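Local coordinates for protein proline iminopeptidase (Streptomyces halstedii, PDB 3WMR) that is an alpha/beta-hydrolase-fold amidohydrolase that probably releases N-terminal proline from peptides and has a hydrophobic tunnel for interaction with polyketide substrates, at residues D119-S133 against G142-M155. Numbering follows the deposited sequence.
Sequences DYVLFGQSWGGMLGS and GLRGLVVANAPASM
Tyr-120 lays one ring face over the Leu-143 backbone, CA standing 4.0 Å above the ring plane, while ring atom CE2 meets Leu-143 CD1 at 3.7 Å. Its chi1 of 62°, with CG between the backbone N and carbonyl carbon, brings the ring over Leu-143, and OH bonds His-135 on helix 127-137. With an alanine here, the cover over Leu-143 would probably be lost and His-135 left without its phenolic partner. At the strand start, a weakly bonded salt bridge joins Asp-119 OD2 to Arg-144 NH1 at 3.0 Å; Arg-144 NH2 also bonds Leu-314 O. The strands run parallel, 8° apart, with a beta bulge shifting the register between Tyr-120 and Leu-122. Beyond it, Phe-123 turns CG anti to its N (chi1 175°), bringing CZ to 3.4 Å from Ala-149 CB. Helix 127-133 packs on the face bearing Leu-122, Leu-146 and Val-148, Gly-129 O lying 3.4 Å from Val-148 CG1. Past the strand, Met-130 SD meets Pro-152 CG and, at 3.8 Å, Met-155 SD. Ser-126 N bonds Ala-149 O, tying the predicted nucleophile to the neighbouring strand. This beta-alpha-beta crossover carries, in its first strand-to-helix turn, a GxSxG pattern (Gly-124, Ser-126, Gly-128) consistent with the alpha/beta-hydrolase nucleophile elbow.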
loop_
_atom_site.group_PDB
_atom_site.type_symbol
_atom_site.label_atom_id
_atom_site.label_comp_id
_atom_site.label_asym_id
_atom_site.label_seq_id
_atom_site.Cartn_x
_atom_site.Cartn_y
_atom_site.Cartn_z
ATOM N N ASP A 119 5.211 15.909 13.698
ATOM C CA ASP A 119 6.108 14.793 13.986
ATOM C C ASP A 119 5.469 13.422 13.692
ATOM O O ASP A 119 4.531 13.016 14.380
ATOM C CB ASP A 119 6.539 14.843 15.451
ATOM C CG ASP A 119 7.708 13.944 15.731
ATOM O OD1 ASP A 119 8.272 13.398 14.773
ATOM O OD2 ASP A 119 8.067 13.771 16.896
ATOM N N TYR A 120 5.961 12.726 12.668
ATOM C CA TYR A 120 5.330 11.482 12.219
ATOM C C TYR A 120 6.285 10.675 11.342
ATOM O O TYR A 120 7.236 11.230 10.793
ATOM C CB TYR A 120 3.999 11.753 11.490
ATOM C CG TYR A 120 4.115 12.582 10.221
ATOM C CD1 TYR A 120 4.299 13.951 10.290
ATOM C CD2 TYR A 120 4.054 11.992 8.961
ATOM C CE1 TYR A 120 4.432 14.727 9.138
ATOM C CE2 TYR A 120 4.181 12.764 7.794
ATOM C CZ TYR A 120 4.381 14.131 7.891
ATOM O OH TYR A 120 4.491 14.905 6.739
ATOM N N VAL A 121 6.059 9.364 11.279
ATOM C CA VAL A 121 6.764 8.453 10.375
ATOM C C VAL A 121 5.710 7.919 9.405
ATOM O O VAL A 121 4.561 7.733 9.796
ATOM C CB VAL A 121 7.446 7.320 11.169
ATOM C CG1 VAL A 121 8.211 6.351 10.276
ATOM C CG2 VAL A 121 8.390 7.909 12.206
ATOM N N LEU A 122 6.065 7.740 8.137
ATOM C CA LEU A 122 5.139 7.159 7.161
ATOM C C LEU A 122 5.561 5.759 6.749
ATOM O O LEU A 122 6.734 5.521 6.436
ATOM C CB LEU A 122 5.032 8.011 5.890
ATOM C CG LEU A 122 4.360 9.381 5.887
ATOM C CD1 LEU A 122 4.316 9.874 4.449
ATOM C CD2 LEU A 122 2.955 9.334 6.463
ATOM N N PHE A 123 4.593 4.834 6.778
ATOM C CA PHE A 123 4.741 3.486 6.214
ATOM C C PHE A 123 3.722 3.394 5.094
ATOM O O PHE A 123 2.530 3.599 5.310
ATOM C CB PHE A 123 4.451 2.439 7.283
ATOM C CG PHE A 123 4.448 1.019 6.784
ATOM C CD1 PHE A 123 5.586 0.246 6.858
ATOM C CD2 PHE A 123 3.289 0.453 6.268
ATOM C CE1 PHE A 123 5.572 -1.073 6.424
ATOM C CE2 PHE A 123 3.259 -0.885 5.841
ATOM C CZ PHE A 123 4.400 -1.640 5.918
ATOM N N GLY A 124 4.177 3.121 3.886
ATOM C CA GLY A 124 3.282 3.075 2.740
ATOM C C GLY A 124 3.425 1.719 2.105
ATOM O O GLY A 124 4.512 1.342 1.728
ATOM N N GLN A 125 2.319 0.976 2.030
ATOM C CA GLN A 125 2.313 -0.375 1.477
ATOM C C GLN A 125 1.682 -0.376 0.092
ATOM O O GLN A 125 0.583 0.133 -0.053
ATOM C CB GLN A 125 1.528 -1.289 2.432
ATOM C CG GLN A 125 1.898 -2.752 2.327
ATOM C CD GLN A 125 1.165 -3.477 1.231
ATOM O OE1 GLN A 125 0.179 -2.986 0.703
ATOM N NE2 GLN A 125 1.631 -4.683 0.903
ATOM N N SER A 126 2.384 -0.894 -0.927
ATOM C CA SER A 126 1.846 -0.957 -2.305
ATOM C C SER A 126 1.707 0.466 -2.851
ATOM O O SER A 126 2.629 1.271 -2.684
ATOM C CB SER A 126 0.521 -1.780 -2.343
ATOM O OG SER A 126 -0.330 -1.534 -3.466
ATOM N N TRP A 127 0.593 0.776 -3.499
ATOM C CA TRP A 127 0.262 2.164 -3.865
ATOM C C TRP A 127 0.610 3.196 -2.782
ATOM O O TRP A 127 1.104 4.292 -3.088
ATOM C CB TRP A 127 -1.228 2.279 -4.287
ATOM C CG TRP A 127 -1.932 3.509 -3.790
ATOM C CD1 TRP A 127 -2.706 3.618 -2.692
ATOM C CD2 TRP A 127 -1.871 4.814 -4.373
ATOM N NE1 TRP A 127 -3.144 4.908 -2.542
ATOM C CE2 TRP A 127 -2.666 5.660 -3.583
ATOM C CE3 TRP A 127 -1.244 5.335 -5.507
ATOM C CZ2 TRP A 127 -2.833 7.018 -3.871
ATOM C CZ3 TRP A 127 -1.410 6.694 -5.806
ATOM C CH2 TRP A 127 -2.205 7.515 -4.987
ATOM N N GLY A 128 0.324 2.867 -1.531
ATOM C CA GLY A 128 0.594 3.736 -0.398
ATOM C C GLY A 128 2.055 4.128 -0.255
ATOM O O GLY A 128 2.365 5.217 0.228
ATOM N N GLY A 129 2.954 3.243 -0.671
ATOM C CA GLY A 129 4.375 3.534 -0.686
ATOM C C GLY A 129 4.709 4.539 -1.783
ATOM O O GLY A 129 5.660 5.312 -1.649
ATOM N N MET A 130 3.944 4.509 -2.868
ATOM C CA MET A 130 4.128 5.467 -3.972
ATOM C C MET A 130 3.619 6.849 -3.569
ATOM O O MET A 130 4.283 7.880 -3.828
ATOM C CB MET A 130 3.438 4.981 -5.262
ATOM C CG MET A 130 3.932 3.625 -5.749
ATOM S SD MET A 130 3.162 3.043 -7.269
ATOM C CE MET A 130 4.164 3.868 -8.516
ATOM N N LEU A 131 2.420 6.874 -2.993
ATOM C CA LEU A 131 1.848 8.074 -2.368
ATOM C C LEU A 131 2.793 8.634 -1.301
ATOM O O LEU A 131 3.116 9.827 -1.300
ATOM C CB LEU A 131 0.456 7.760 -1.771
ATOM C CG LEU A 131 -0.281 8.908 -1.053
ATOM C CD1 LEU A 131 -0.580 10.040 -2.023
ATOM C CD2 LEU A 131 -1.562 8.431 -0.391
ATOM N N GLY A 132 3.254 7.767 -0.391
ATOM C CA GLY A 132 4.228 8.179 0.627
ATOM C C GLY A 132 5.465 8.846 0.051
ATOM O O GLY A 132 5.962 9.824 0.615
ATOM N N SER A 133 5.966 8.328 -1.075
ATOM C CA SER A 133 7.168 8.883 -1.708
ATOM C C SER A 133 6.904 10.279 -2.262
ATOM O O SER A 133 7.744 11.179 -2.140
ATOM C CB SER A 133 7.640 7.989 -2.852
ATOM O OG SER A 133 8.035 6.728 -2.372
ATOM N N GLY A 142 7.614 17.828 9.454
ATOM C CA GLY A 142 7.386 16.870 10.540
ATOM C C GLY A 142 7.745 15.429 10.237
ATOM O O GLY A 142 7.767 14.591 11.142
ATOM N N LEU A 143 8.015 15.122 8.973
ATOM C CA LEU A 143 8.337 13.752 8.570
ATOM C C LEU A 143 9.736 13.306 9.036
ATOM O O LEU A 143 10.746 13.911 8.662
ATOM C CB LEU A 143 8.220 13.588 7.060
ATOM C CG LEU A 143 8.542 12.173 6.537
ATOM C CD1 LEU A 143 7.465 11.183 6.989
ATOM C CD2 LEU A 143 8.687 12.182 5.028
ATOM N N ARG A 144 9.770 12.221 9.818
ATOM C CA ARG A 144 11.017 11.635 10.340
ATOM C C ARG A 144 11.647 10.531 9.484
ATOM O O ARG A 144 12.865 10.336 9.513
ATOM C CB ARG A 144 10.767 11.028 11.720
ATOM C CG ARG A 144 10.629 12.047 12.821
ATOM C CD ARG A 144 10.192 11.406 14.126
ATOM N NE ARG A 144 11.300 11.106 15.000
ATOM C CZ ARG A 144 11.634 11.792 16.096
ATOM N NH1 ARG A 144 10.946 12.854 16.497
ATOM N NH2 ARG A 144 12.680 11.406 16.791
ATOM N N GLY A 145 10.818 9.782 8.774
ATOM C CA GLY A 145 11.255 8.610 8.039
ATOM C C GLY A 145 10.146 8.107 7.139
ATOM O O GLY A 145 8.978 8.390 7.370
ATOM N N LEU A 146 10.520 7.361 6.113
ATOM C CA LEU A 146 9.574 6.780 5.172
ATOM C C LEU A 146 9.882 5.314 4.982
ATOM O O LEU A 146 11.028 4.942 4.689
ATOM C CB LEU A 146 9.677 7.454 3.801
ATOM C CG LEU A 146 8.928 6.811 2.619
ATOM C CD1 LEU A 146 7.421 6.851 2.824
ATOM C CD2 LEU A 146 9.323 7.534 1.319
ATOM N N VAL A 147 8.854 4.486 5.085
ATOM C CA VAL A 147 8.966 3.102 4.653
ATOM C C VAL A 147 8.091 2.887 3.414
ATOM O O VAL A 147 6.920 3.261 3.385
ATOM C CB VAL A 147 8.562 2.115 5.745
ATOM C CG1 VAL A 147 8.822 0.680 5.283
ATOM C CG2 VAL A 147 9.325 2.427 7.024
ATOM N N VAL A 148 8.694 2.309 2.388
ATOM C CA VAL A 148 7.988 1.908 1.187
ATOM C C VAL A 148 8.072 0.383 1.121
ATOM O O VAL A 148 9.120 -0.189 0.797
ATOM C CB VAL A 148 8.531 2.587 -0.098
ATOM C CG1 VAL A 148 8.344 4.090 0.004
ATOM C CG2 VAL A 148 9.988 2.232 -0.357
ATOM N N ALA A 149 6.946 -0.239 1.474
ATOM C CA ALA A 149 6.821 -1.667 1.639
ATOM C C ALA A 149 6.002 -2.261 0.503
ATOM O O ALA A 149 4.859 -1.864 0.311
ATOM C CB ALA A 149 6.129 -1.963 2.965
ATOM N N ASN A 150 6.585 -3.210 -0.238
ATOM C CA ASN A 150 5.875 -3.923 -1.303
ATOM C C ASN A 150 5.356 -2.944 -2.334
ATOM O O ASN A 150 4.259 -3.090 -2.876
ATOM C CB ASN A 150 4.732 -4.758 -0.727
ATOM C CG ASN A 150 5.123 -5.441 0.568
ATOM O OD1 ASN A 150 5.969 -6.339 0.579
ATOM N ND2 ASN A 150 4.561 -4.993 1.656
ATOM N N ALA A 151 6.165 -1.931 -2.599
ATOM C CA ALA A 151 5.726 -0.806 -3.426
ATOM C C ALA A 151 6.687 -0.568 -4.559
ATOM O O ALA A 151 7.870 -0.338 -4.320
ATOM C CB ALA A 151 5.603 0.439 -2.569
ATOM N N PRO A 152 6.178 -0.573 -5.816
ATOM C CA PRO A 152 7.032 -0.309 -6.972
ATOM C C PRO A 152 7.322 1.176 -7.111
ATOM O O PRO A 152 6.552 1.981 -6.613
ATOM C CB PRO A 152 6.155 -0.751 -8.141
ATOM C CG PRO A 152 4.783 -0.370 -7.711
ATOM C CD PRO A 152 4.755 -0.601 -6.204
ATOM N N ALA A 153 8.399 1.527 -7.810
ATOM C CA ALA A 153 8.699 2.938 -8.120
ATOM C C ALA A 153 8.020 3.394 -9.409
ATOM O O ALA A 153 7.885 4.590 -9.657
ATOM C CB ALA A 153 10.200 3.156 -8.236
ATOM N N SER A 154 7.588 2.434 -10.220
ATOM C CA SER A 154 6.978 2.717 -11.522
ATOM C C SER A 154 6.003 1.627 -11.922
ATOM O O SER A 154 6.348 0.461 -11.930
ATOM C CB SER A 154 8.056 2.790 -12.587
ATOM O OG SER A 154 7.488 2.772 -13.894
ATOM N N MET A 155 4.799 2.017 -12.307
ATOM C CA MET A 155 3.840 1.043 -12.836
ATOM C C MET A 155 4.250 0.497 -14.204
ATOM O O MET A 155 3.797 -0.583 -14.601
ATOM C CB MET A 155 2.434 1.641 -12.876
ATOM C CG MET A 155 1.921 2.064 -11.506
ATOM S SD MET A 155 2.163 0.867 -10.168
ATOM C CE MET A 155 1.015 -0.464 -10.634
#